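PDB 6JDR: PP1b from Porcine reproductive and respiratory syndrome virus, which probably hydrolyses ATP to unwind RNA and DNA duplexes with 5' to 3' polarity, serving as the superfamily 1 helicase of the viral replication machinery. Local coordinates for residues W277-Y291 with R354-H366. The protein carries 1 engineered substitution. Sequence-based numbering, arbitrary orientation.
Sequences WRFGQNICDAIQPDY and RQRALVAITRARH
Ile287 and Leu358 meet almost at right angles, Ile287 CG2 lying 3.6 Å from Leu358 CD1. Around them the short helices 281-287 and 354-361 run nearly antiparallel, at 169°. Their axes come within 10.9 Å, and methyls of isoleucine, leucine and threonine fill the seam. A chi1 of 69° tucks Ile287 CG1 between the two backbone branches and sends CG2 into the interface, where it also meets Thr362 CG2 at 3.8 Å. One turn back on 281-287 and one turn on along 354-361, the CG2 methyls of Ile283 and Ile361 touch at 3.7 Å, and Ile283 CG2 also lies over one face of the Phe279 ring, toward its rim. Phe279 itself runs alongside Thr362, its CE1 3.9 Å from Thr362 CB. Thr362 thus gives carbon to this apolar seam while its hydroxyl, turned back, donates to Leu358 O and accepts a nearly straight bond from Arg363 NH2.

Polar contacts close both ends. Asp290 OD2 forms a salt bridge with Arg354 NH1, the side chains running in opposite directions, carboxylate and guanidinium planes 23° apart; at the other end Arg365 NH1 makes a weak hydrogen bond to Trp277 O, with Arg278 O over one guanidinium face.

Within the helicase core, strand 294-297 of the seven-stranded parallel sheet backs helix 281-287 through Cys284 and Ile287, while Ala360 touches strand 342-345 of the five-stranded sheet, so the helix pair bridges the two sheets.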
ATOM      1  N   TRP A 277     -11.280 -11.899  14.946  1.00 73.26           N
ATOM      2  CA  TRP A 277     -10.772 -12.571  16.145  1.00 77.80           C
ATOM      3  C   TRP A 277     -11.298 -14.000  16.308  1.00 77.77           C
ATOM      4  O   TRP A 277     -10.878 -14.710  17.224  1.00 78.47           O
ATOM      5  CB  TRP A 277     -11.132 -11.752  17.390  1.00 80.66           C
ATOM      6  CG  TRP A 277     -10.475 -10.401  17.437  1.00 83.99           C
ATOM      7  CD1 TRP A 277     -11.008  -9.214  17.018  1.00 85.05           C
ATOM      8  CD2 TRP A 277      -9.163 -10.100  17.930  1.00 85.88           C
ATOM      9  NE1 TRP A 277     -10.108  -8.194  17.219  1.00 86.54           N
ATOM     10  CE2 TRP A 277      -8.969  -8.710  17.778  1.00 86.48           C
ATOM     11  CE3 TRP A 277      -8.134 -10.870  18.486  1.00 87.04           C
ATOM     12  CZ2 TRP A 277      -7.785  -8.074  18.163  1.00 86.67           C
ATOM     13  CZ3 TRP A 277      -6.958 -10.236  18.869  1.00 87.24           C
ATOM     14  CH2 TRP A 277      -6.795  -8.851  18.705  1.00 86.49           C
ATOM     15  N   ARG A 278     -12.197 -14.424  15.421  1.00 76.15           N
ATOM     16  CA  ARG A 278     -12.896 -15.700  15.578  1.00 74.88           C
ATOM     17  C   ARG A 278     -12.188 -16.873  14.906  1.00 71.05           C
ATOM     18  O   ARG A 278     -12.310 -18.004  15.366  1.00 70.70           O
ATOM     19  CB  ARG A 278     -14.329 -15.590  15.052  1.00 79.08           C
ATOM     20  CG  ARG A 278     -15.226 -14.701  15.899  1.00 83.16           C
ATOM     21  CD  ARG A 278     -16.670 -14.767  15.431  1.00 87.61           C
ATOM     22  NE  ARG A 278     -16.846 -14.181  14.102  1.00 90.84           N
ATOM     23  CZ  ARG A 278     -17.953 -14.278  13.365  1.00 95.07           C
ATOM     24  NH1 ARG A 278     -19.014 -14.951  13.809  1.00 95.12           N
ATOM     25  NH2 ARG A 278     -17.998 -13.701  12.168  1.00 96.23           N
ATOM     26  N   PHE A 279     -11.459 -16.610  13.823  1.00 67.78           N
ATOM     27  CA  PHE A 279     -10.763 -17.672  13.085  1.00 62.92           C
ATOM     28  C   PHE A 279      -9.535 -17.149  12.345  1.00 61.88           C
ATOM     29  O   PHE A 279      -9.347 -15.941  12.195  1.00 62.37           O
ATOM     30  CB  PHE A 279     -11.720 -18.372  12.105  1.00 62.05           C
ATOM     31  CG  PHE A 279     -12.638 -17.432  11.366  1.00 59.99           C
ATOM     32  CD1 PHE A 279     -13.978 -17.333  11.719  1.00 59.55           C
ATOM     33  CD2 PHE A 279     -12.165 -16.645  10.323  1.00 59.00           C
ATOM     34  CE1 PHE A 279     -14.828 -16.470  11.046  1.00 59.20           C
ATOM     35  CE2 PHE A 279     -13.010 -15.779   9.646  1.00 58.84           C
ATOM     36  CZ  PHE A 279     -14.344 -15.692  10.008  1.00 58.73           C
ATOM     37  N   GLY A 280      -8.712 -18.078  11.874  1.00 61.96           N
ATOM     38  CA  GLY A 280      -7.442 -17.747  11.241  1.00 62.67           C
ATOM     39  C   GLY A 280      -7.547 -17.087   9.882  1.00 62.00           C
ATOM     40  O   GLY A 280      -8.630 -16.989   9.301  1.00 63.40           O
ATOM     41  N   GLN A 281      -6.397 -16.649   9.376  1.00 61.12           N
ATOM     42  CA  GLN A 281      -6.317 -15.905   8.123  1.00 60.60           C
ATOM     43  C   GLN A 281      -6.763 -16.734   6.919  1.00 59.66           C
ATOM     44  O   GLN A 281      -7.394 -16.207   6.002  1.00 60.01           O
ATOM     45  CB  GLN A 281      -4.883 -15.399   7.900  1.00 60.29           C
ATOM     46  CG  GLN A 281      -4.721 -14.436   6.732  1.00 58.97           C
ATOM     47  CD  GLN A 281      -5.621 -13.221   6.850  1.00 59.32           C
ATOM     48  OE1 GLN A 281      -5.710 -12.596   7.911  1.00 57.02           O
ATOM     49  NE2 GLN A 281      -6.304 -12.885   5.761  1.00 59.27           N
ATOM     50  N   ASN A 282      -6.423 -18.022   6.922  1.00 57.92           N
ATOM     51  CA  ASN A 282      -6.811 -18.932   5.836  1.00 57.66           C
ATOM     52  C   ASN A 282      -8.327 -18.997   5.624  1.00 57.10           C
ATOM     53  O   ASN A 282      -8.794 -19.153   4.492  1.00 54.09           O
ATOM     54  CB  ASN A 282      -6.253 -20.340   6.078  1.00 58.30           C
ATOM     55  CG  ASN A 282      -6.721 -20.942   7.395  1.00 59.48           C
ATOM     56  OD1 ASN A 282      -6.755 -20.267   8.426  1.00 59.75           O
ATOM     57  ND2 ASN A 282      -7.078 -22.220   7.364  1.00 60.45           N
ATOM     58  N   ILE A 283      -9.083 -18.867   6.714  1.00 55.97           N
ATOM     59  CA  ILE A 283     -10.539 -18.830   6.647  1.00 57.39           C
ATOM     60  C   ILE A 283     -10.982 -17.491   6.074  1.00 58.06           C
ATOM     61  O   ILE A 283     -11.808 -17.447   5.162  1.00 58.07           O
ATOM     62  CB  ILE A 283     -11.195 -19.028   8.033  1.00 57.64           C
ATOM     63  CG1 ILE A 283     -10.761 -20.356   8.662  1.00 58.00           C
ATOM     64  CG2 ILE A 283     -12.716 -18.961   7.923  1.00 56.89           C
ATOM     65  CD1 ILE A 283     -10.999 -21.570   7.792  1.00 58.87           C
ATOM     66  N   CYS A 284     -10.428 -16.406   6.619  1.00 58.51           N
ATOM     67  CA  CYS A 284     -10.680 -15.055   6.107  1.00 56.69           C
ATOM     68  C   CYS A 284     -10.488 -14.983   4.588  1.00 54.48           C
ATOM     69  O   CYS A 284     -11.304 -14.393   3.884  1.00 55.11           O
ATOM     70  CB  CYS A 284      -9.764 -14.036   6.798  1.00 57.93           C
ATOM     71  SG  CYS A 284     -10.127 -13.728   8.544  1.00 58.29           S
ATOM     72  N   ASP A 285      -9.416 -15.598   4.093  1.00 53.53           N
ATOM     73  CA  ASP A 285      -9.127 -15.635   2.657  1.00 54.06           C
ATOM     74  C   ASP A 285     -10.218 -16.346   1.849  1.00 52.85           C
ATOM     75  O   ASP A 285     -10.614 -15.872   0.780  1.00 52.33           O
ATOM     76  CB  ASP A 285      -7.777 -16.320   2.400  1.00 55.83           C
ATOM     77  CG  ASP A 285      -6.591 -15.508   2.917  1.00 58.53           C
ATOM     78  OD1 ASP A 285      -6.790 -14.356   3.371  1.00 58.45           O
ATOM     79  OD2 ASP A 285      -5.453 -16.029   2.866  1.00 59.33           O
ATOM     80  N   ALA A 286     -10.694 -17.481   2.357  1.00 51.04           N
ATOM     81  CA  ALA A 286     -11.707 -18.274   1.660  1.00 48.62           C
ATOM     82  C   ALA A 286     -13.042 -17.543   1.601  1.00 46.53           C
ATOM     83  O   ALA A 286     -13.727 -17.585   0.584  1.00 44.94           O
ATOM     84  CB  ALA A 286     -11.876 -19.631   2.328  1.00 49.30           C
ATOM     85  N   ILE A 287     -13.397 -16.863   2.688  1.00 45.99           N
ATOM     86  CA  ILE A 287     -14.687 -16.177   2.778  1.00 45.68           C
ATOM     87  C   ILE A 287     -14.679 -14.767   2.180  1.00 45.57           C
ATOM     88  O   ILE A 287     -15.743 -14.159   2.022  1.00 44.05           O
ATOM     89  CB  ILE A 287     -15.212 -16.121   4.234  1.00 46.28           C
ATOM     90  CG1 ILE A 287     -14.364 -15.197   5.117  1.00 46.88           C
ATOM     91  CG2 ILE A 287     -15.264 -17.522   4.833  1.00 46.72           C
ATOM     92  CD1 ILE A 287     -14.965 -14.944   6.485  1.00 47.09           C
ATOM     93  N   GLN A 288     -13.493 -14.261   1.836  1.00 46.38           N
ATOM     94  CA  GLN A 288     -13.335 -12.874   1.368  1.00 47.19           C
ATOM     95  C   GLN A 288     -14.314 -12.449   0.255  1.00 47.00           C
ATOM     96  O   GLN A 288     -14.899 -11.369   0.345  1.00 49.07           O
ATOM     97  CB  GLN A 288     -11.880 -12.607   0.944  1.00 47.51           C
ATOM     98  CG  GLN A 288     -11.579 -11.156   0.580  1.00 48.58           C
ATOM     99  CD  GLN A 288     -11.898 -10.183   1.705  1.00 49.53           C
ATOM    100  OE1 GLN A 288     -11.185 -10.122   2.707  1.00 50.63           O
ATOM    101  NE2 GLN A 288     -12.975  -9.416   1.543  1.00 48.87           N
ATOM    102  N   PRO A 289     -14.511 -13.290  -0.782  1.00 46.33           N
ATOM    103  CA  PRO A 289     -15.478 -12.972  -1.843  1.00 46.11           C
ATOM    104  C   PRO A 289     -16.849 -12.450  -1.389  1.00 46.86           C
ATOM    105  O   PRO A 289     -17.495 -11.721  -2.143  1.00 46.52           O
ATOM    106  CB  PRO A 289     -15.637 -14.306  -2.562  1.00 46.43           C
ATOM    107  CG  PRO A 289     -14.295 -14.934  -2.444  1.00 46.34           C
ATOM    108  CD  PRO A 289     -13.757 -14.520  -1.101  1.00 46.67           C
ATOM    109  N   ASP A 290     -17.285 -12.814  -0.184  1.00 48.50           N
ATOM    110  CA  ASP A 290     -18.573 -12.358   0.355  1.00 49.71           C
ATOM    111  C   ASP A 290     -18.556 -11.000   1.061  1.00 50.82           C
ATOM    112  O   ASP A 290     -19.602 -10.550   1.530  1.00 51.32           O
ATOM    113  CB  ASP A 290     -19.137 -13.396   1.338  1.00 51.03           C
ATOM    114  CG  ASP A 290     -19.847 -14.527   0.643  1.00 50.48           C
ATOM    115  OD1 ASP A 290     -21.081 -14.436   0.478  1.00 50.80           O
ATOM    116  OD2 ASP A 290     -19.170 -15.497   0.250  1.00 50.60           O
ATOM    117  N   TYR A 291     -17.397 -10.350   1.151  1.00 52.18           N
ATOM    118  CA  TYR A 291     -17.288  -9.107   1.923  1.00 54.92           C
ATOM    119  C   TYR A 291     -16.546  -8.003   1.178  1.00 54.70           C
ATOM    120  O   TYR A 291     -15.616  -8.274   0.421  1.00 53.13           O
ATOM    121  CB  TYR A 291     -16.600  -9.387   3.263  1.00 56.78           C
ATOM    122  CG  TYR A 291     -17.338 -10.405   4.098  1.00 58.96           C
ATOM    123  CD1 TYR A 291     -18.390 -10.020   4.923  1.00 60.53           C
ATOM    124  CD2 TYR A 291     -17.007 -11.759   4.039  1.00 59.49           C
ATOM    125  CE1 TYR A 291     -19.083 -10.950   5.681  1.00 61.82           C
ATOM    126  CE2 TYR A 291     -17.693 -12.695   4.794  1.00 60.92           C
ATOM    127  CZ  TYR A 291     -18.732 -12.283   5.613  1.00 62.45           C
ATOM    128  OH  TYR A 291     -19.425 -13.196   6.368  1.00 65.04           O
ATOM    129  N   ARG A 354     -23.329 -21.574  -1.451  1.00 66.10           N
ATOM    130  CA  ARG A 354     -22.480 -20.537  -0.843  1.00 64.71           C
ATOM    131  C   ARG A 354     -22.915 -20.157   0.567  1.00 62.29           C
ATOM    132  O   ARG A 354     -22.100 -20.164   1.488  1.00 63.25           O
ATOM    133  CB  ARG A 354     -22.432 -19.272  -1.715  1.00 67.20           C
ATOM    134  CG  ARG A 354     -21.111 -19.052  -2.435  1.00 69.12           C
ATOM    135  CD  ARG A 354     -20.074 -18.376  -1.544  1.00 69.37           C
ATOM    136  NE  ARG A 354     -18.705 -18.777  -1.879  1.00 71.83           N
ATOM    137  CZ  ARG A 354     -17.608 -18.350  -1.251  1.00 72.20           C
ATOM    138  NH1 ARG A 354     -17.689 -17.484  -0.245  1.00 71.05           N
ATOM    139  NH2 ARG A 354     -16.413 -18.792  -1.633  1.00 72.63           N
ATOM    140  N   GLN A 355     -24.192 -19.822   0.730  1.00 59.11           N
ATOM    141  CA  GLN A 355     -24.704 -19.376   2.023  1.00 57.55           C
ATOM    142  C   GLN A 355     -24.438 -20.411   3.118  1.00 57.52           C
ATOM    143  O   GLN A 355     -23.879 -20.072   4.159  1.00 56.27           O
ATOM    144  CB  GLN A 355     -26.200 -19.067   1.935  1.00 57.21           C
ATOM    145  N   ARG A 356     -24.827 -21.663   2.866  1.00 58.68           N
ATOM    146  CA  ARG A 356     -24.611 -22.770   3.813  1.00 59.13           C
ATOM    147  C   ARG A 356     -23.130 -23.020   4.079  1.00 55.31           C
ATOM    148  O   ARG A 356     -22.724 -23.245   5.217  1.00 51.69           O
ATOM    149  CB  ARG A 356     -25.217 -24.076   3.286  1.00 64.35           C
ATOM    150  CG  ARG A 356     -26.733 -24.112   3.190  1.00 68.49           C
ATOM    151  CD  ARG A 356     -27.216 -25.520   2.856  1.00 71.73           C
ATOM    152  NE  ARG A 356     -28.535 -25.522   2.222  1.00 74.69           N
ATOM    153  CZ  ARG A 356     -29.688 -25.291   2.853  1.00 78.81           C
ATOM    154  NH1 ARG A 356     -29.719 -25.026   4.158  1.00 79.77           N
ATOM    155  NH2 ARG A 356     -30.828 -25.319   2.168  1.00 80.48           N
ATOM    156  N   ALA A 357     -22.331 -23.007   3.017  1.00 52.87           N
ATOM    157  CA  ALA A 357     -20.894 -23.237   3.139  1.00 52.35           C
ATOM    158  C   ALA A 357     -20.218 -22.115   3.918  1.00 51.54           C
ATOM    159  O   ALA A 357     -19.314 -22.367   4.706  1.00 50.63           O
ATOM    160  CB  ALA A 357     -20.257 -23.392   1.766  1.00 53.59           C
ATOM    161  N   LEU A 358     -20.663 -20.882   3.701  1.00 52.55           N
ATOM    162  CA  LEU A 358     -20.129 -19.739   4.430  1.00 53.69           C
ATOM    163  C   LEU A 358     -20.398 -19.870   5.926  1.00 52.64           C
ATOM    164  O   LEU A 358     -19.534 -19.562   6.744  1.00 52.17           O
ATOM    165  CB  LEU A 358     -20.726 -18.430   3.903  1.00 55.76           C
ATOM    166  CG  LEU A 358     -20.305 -17.143   4.625  1.00 57.43           C
ATOM    167  CD1 LEU A 358     -18.788 -17.021   4.712  1.00 58.19           C
ATOM    168  CD2 LEU A 358     -20.902 -15.927   3.932  1.00 57.95           C
ATOM    169  N   VAL A 359     -21.595 -20.329   6.279  1.00 51.68           N
ATOM    170  CA  VAL A 359     -21.947 -20.509   7.684  1.00 50.53           C
ATOM    171  C   VAL A 359     -21.112 -21.633   8.289  1.00 49.59           C
ATOM    172  O   VAL A 359     -20.590 -21.487   9.386  1.00 49.60           O
ATOM    173  CB  VAL A 359     -23.448 -20.801   7.877  1.00 49.60           C
ATOM    174  CG1 VAL A 359     -23.753 -21.122   9.334  1.00 49.56           C
ATOM    175  CG2 VAL A 359     -24.283 -19.612   7.427  1.00 49.11           C
ATOM    176  N   ALA A 360     -20.969 -22.733   7.556  1.00 50.08           N
ATOM    177  CA  ALA A 360     -20.252 -23.916   8.047  1.00 51.43           C
ATOM    178  C   ALA A 360     -18.765 -23.667   8.300  1.00 51.63           C
ATOM    179  O   ALA A 360     -18.208 -24.151   9.286  1.00 53.53           O
ATOM    180  CB  ALA A 360     -20.424 -25.074   7.074  1.00 51.30           C
ATOM    181  N   ILE A 361     -18.129 -22.917   7.405  1.00 51.59           N
ATOM    182  CA  ILE A 361     -16.702 -22.625   7.507  1.00 51.49           C
ATOM    183  C   ILE A 361     -16.395 -21.634   8.633  1.00 51.81           C
ATOM    184  O   ILE A 361     -15.301 -21.656   9.200  1.00 53.29           O
ATOM    185  CB  ILE A 361     -16.165 -22.084   6.163  1.00 53.31           C
ATOM    186  CG1 ILE A 361     -16.280 -23.156   5.070  1.00 53.59           C
ATOM    187  CG2 ILE A 361     -14.724 -21.603   6.289  1.00 53.67           C
ATOM    188  CD1 ILE A 361     -15.607 -24.470   5.401  1.00 54.30           C
ATOM    189  N   THR A 362     -17.360 -20.784   8.972  1.00 52.37           N
ATOM    190  CA  THR A 362     -17.134 -19.709   9.936  1.00 54.42           C
ATOM    191  C   THR A 362     -17.635 -20.004  11.362  1.00 57.04           C
ATOM    192  O   THR A 362     -17.749 -19.086  12.174  1.00 57.54           O
ATOM    193  CB  THR A 362     -17.785 -18.403   9.442  1.00 53.34           C
ATOM    194  OG1 THR A 362     -19.186 -18.617   9.237  1.00 53.01           O
ATOM    195  CG2 THR A 362     -17.139 -17.941   8.143  1.00 53.12           C
ATOM    196  N   ARG A 363     -17.931 -21.267  11.667  1.00 59.54           N
ATOM    197  CA  ARG A 363     -18.319 -21.661  13.024  1.00 60.94           C
ATOM    198  C   ARG A 363     -17.101 -21.980  13.894  1.00 62.81           C
ATOM    199  O   ARG A 363     -17.092 -21.675  15.087  1.00 64.03           O
ATOM    200  CB  ARG A 363     -19.234 -22.891  13.003  1.00 61.14           C
ATOM    201  CG  ARG A 363     -20.518 -22.756  12.202  1.00 61.56           C
ATOM    202  CD  ARG A 363     -21.314 -21.519  12.583  1.00 62.48           C
ATOM    203  NE  ARG A 363     -20.855 -20.321  11.881  1.00 63.48           N
ATOM    204  CZ  ARG A 363     -21.170 -19.070  12.220  1.00 64.80           C
ATOM    205  NH1 ARG A 363     -21.951 -18.818  13.265  1.00 64.38           N
ATOM    206  NH2 ARG A 363     -20.695 -18.059  11.503  1.00 65.81           N
ATOM    207  N   ALA A 364     -16.088 -22.605  13.297  1.00 64.33           N
ATOM    208  CA  ALA A 364     -14.940 -23.116  14.046  1.00 66.48           C
ATOM    209  C   ALA A 364     -13.930 -22.033  14.395  1.00 68.96           C
ATOM    210  O   ALA A 364     -13.792 -21.037  13.678  1.00 69.30           O
ATOM    211  CB  ALA A 364     -14.254 -24.225  13.265  1.00 67.42           C
ATOM    212  N   ARG A 365     -13.216 -22.254  15.496  1.00 70.99           N
ATOM    213  CA  ARG A 365     -12.179 -21.341  15.961  1.00 71.99           C
ATOM    214  C   ARG A 365     -10.787 -21.876  15.631  1.00 72.06           C
ATOM    215  O   ARG A 365      -9.984 -21.179  15.011  1.00 72.29           O
ATOM    216  CB  ARG A 365     -12.319 -21.119  17.469  1.00 73.86           C
ATOM    217  CG  ARG A 365     -11.381 -20.070  18.044  1.00 76.11           C
ATOM    218  CD  ARG A 365     -11.661 -19.827  19.519  1.00 77.11           C
ATOM    219  NE  ARG A 365     -12.882 -19.050  19.738  1.00 77.14           N
ATOM    220  CZ  ARG A 365     -12.989 -17.731  19.572  1.00 77.12           C
ATOM    221  NH1 ARG A 365     -11.950 -17.002  19.165  1.00 76.18           N
ATOM    222  NH2 ARG A 365     -14.153 -17.133  19.807  1.00 77.05           N
ATOM    223  N   HIS A 366     -10.512 -23.114  16.039  1.00 73.53           N
ATOM    224  CA  HIS A 366      -9.169 -23.695  15.930  1.00 75.09           C
ATOM    225  C   HIS A 366      -9.018 -24.781  14.862  1.00 72.26           C
ATOM    226  O   HIS A 366      -7.941 -24.921  14.277  1.00 71.88           O
ATOM    227  CB  HIS A 366      -8.731 -24.250  17.288  1.00 78.60           C
ATOM    228  CG  HIS A 366      -8.616 -23.205  18.353  1.00 81.21           C
ATOM    229  ND1 HIS A 366      -7.650 -22.222  18.328  1.00 83.34           N
ATOM    230  CD2 HIS A 366      -9.348 -22.986  19.471  1.00 82.39           C
ATOM    231  CE1 HIS A 366      -7.791 -21.442  19.385  1.00 84.49           C
ATOM    232  NE2 HIS A 366      -8.814 -21.886  20.095  1.00 84.25           N
TER
HETATM  233  O   HOH W   1     -21.773 -15.488  13.616  1.00 51.60           O